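Local coordinates for acetyltransferase (Agrobacterium tumefaciens str., PDB 2DXQ) that probably transfers an acetyl group from acetyl-coenzyme A to an acceptor, as a member of the GNAT family of acetyltransferases, at the interface of chains A and B. Coordinates in Å, arbitrary orientation; residue numbers count along the deposited sequence, not the author numbering. Chains: chain A/B, Acetyltransferase.

The interface of chains A and B. Residues chain A 149-150; chain B 79, 111, 114-115.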
loop_
_atom_site.group_PDB
_atom_site.type_symbol
_atom_site.label_atom_id
_atom_site.label_comp_id
_atom_site.label_asym_id
_atom_site.label_seq_id
_atom_site.Cartn_x
_atom_site.Cartn_y
_atom_site.Cartn_z
ATOM N N GLN A 149 3.744 -15.904 2.705
ATOM C CA GLN A 149 4.110 -16.959 3.652
ATOM C C GLN A 149 2.845 -17.661 4.137
ATOM O O GLN A 149 1.758 -17.071 4.101
ATOM C CB GLN A 149 4.910 -16.388 4.832
ATOM C CG GLN A 149 4.107 -15.464 5.745
ATOM C CD GLN A 149 4.745 -15.243 7.118
ATOM O OE1 GLN A 149 5.701 -15.927 7.503
ATOM N NE2 GLN A 149 4.206 -14.283 7.864
ATOM N N ASP A 150 2.984 -18.910 4.586
ATOM C CA ASP A 150 1.848 -19.669 5.138
ATOM C C ASP A 150 1.203 -18.951 6.322
ATOM O O ASP A 150 1.899 -18.321 7.121
ATOM C CB ASP A 150 2.293 -21.063 5.585
ATOM C CG ASP A 150 2.684 -21.959 4.423
ATOM O OD1 ASP A 150 2.077 -21.846 3.334
ATOM O OD2 ASP A 150 3.596 -22.793 4.610
ATOM N N ARG B 79 -5.479 -11.414 8.914
ATOM C CA ARG B 79 -4.016 -11.258 8.904
ATOM C C ARG B 79 -3.629 -9.987 8.180
ATOM O O ARG B 79 -4.244 -9.657 7.152
ATOM C CB ARG B 79 -3.322 -12.456 8.256
ATOM C CG ARG B 79 -3.315 -13.700 9.144
ATOM C CD ARG B 79 -2.707 -14.860 8.403
ATOM N NE ARG B 79 -1.244 -14.797 8.373
ATOM C CZ ARG B 79 -0.472 -15.676 7.737
ATOM N NH1 ARG B 79 -1.013 -16.684 7.058
ATOM N NH2 ARG B 79 0.844 -15.552 7.779
ATOM N N PHE B 111 6.843 -10.434 7.832
ATOM C CA PHE B 111 6.467 -11.823 8.114
ATOM C C PHE B 111 6.461 -12.110 9.619
ATOM O O PHE B 111 5.632 -12.876 10.094
ATOM C CB PHE B 111 7.368 -12.822 7.386
ATOM C CG PHE B 111 7.100 -12.943 5.897
ATOM C CD1 PHE B 111 5.931 -12.450 5.328
ATOM C CD2 PHE B 111 8.012 -13.609 5.076
ATOM C CE1 PHE B 111 5.683 -12.587 3.960
ATOM C CE2 PHE B 111 7.773 -13.753 3.704
ATOM C CZ PHE B 111 6.603 -13.239 3.150
ATOM N N ASN B 114 3.334 -11.396 11.181
ATOM C CA ASN B 114 2.323 -12.318 10.661
ATOM C C ASN B 114 1.594 -11.854 9.399
ATOM O O ASN B 114 0.488 -12.326 9.105
ATOM C CB ASN B 114 1.309 -12.757 11.722
ATOM C CG ASN B 114 0.666 -14.090 11.379
ATOM O OD1 ASN B 114 1.302 -14.955 10.784
ATOM N ND2 ASN B 114 -0.603 -14.253 11.737
ATOM N N CYS B 115 2.220 -10.951 8.648
ATOM C CA CYS B 115 1.686 -10.591 7.330
ATOM C C CYS B 115 1.667 -11.821 6.442
ATOM O O CYS B 115 2.623 -12.599 6.442
ATOM C CB CYS B 115 2.515 -9.488 6.669
ATOM S SG CYS B 115 2.404 -7.894 7.450
#
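The last two residues of chain A, A:Gln149 and A:Asp150, just past strand 143-148, meet the end of helix 98-112 of chain B, the turn that leads from it to strand 117-122, and the loop carrying B:Arg79 after helix 75-78. The patch is one part of a two-fold symmetric interface between copies of a GNAT-family protein and recurs with the chains exchanged; whether this dimer is the functional form cannot be told from the structure alone.

A:Gln149 does most of the work on its side. CG is wedged beside both main-chain branches (chi1 67°), and the rest of the side chain runs straight out over one face of the B:Phe111 ring, the two side chains pointing opposite ways. A:Gln149 CG, offset toward the rim, makes a CH-pi contact 3.8 Å from the B:Phe111 ring centroid. The amide stacks at 20° to the ring, over its CG and CD1 atoms, with OE1 near CB. Here A:Gln149 CD is 3.5 Å from B:Phe111 CG. Phenylalanine offers a flat apolar face; glutamine covers it with methylenes and amide while its nitrogen still reaches polar atoms at the helix end.

There the nitrogen is gripped twice. A:Gln149 NE2 donates to B:Cys115 O at 2.7 Å. A:Gln149 NE2 also donates to B:Phe111 O at 3.0 Å, in the carbonyl plane on a lone pair. Together they fix the amide's rotation and tie the chain A terminus to the last turn of helix 98-112 and the loop after it.

B:Arg79 bends at chi3 (79°), turning its guanidinium toward A:Asp150. B:Arg79 NE donates to B:Asn114 O at 3.1 Å, positioning the group while its far end crosses to chain A. B:Asn114 and B:Cys115 serve through main-chain oxygens, so these bonds need no particular side chain. Arginine suits a chain terminus, whose carboxylate, if ionised, would probably strengthen the bond. B:Arg79 NH2 donates to A:Asp150 O, a C-terminal carboxylate oxygen, at 3.0 Å from above the carbonyl plane.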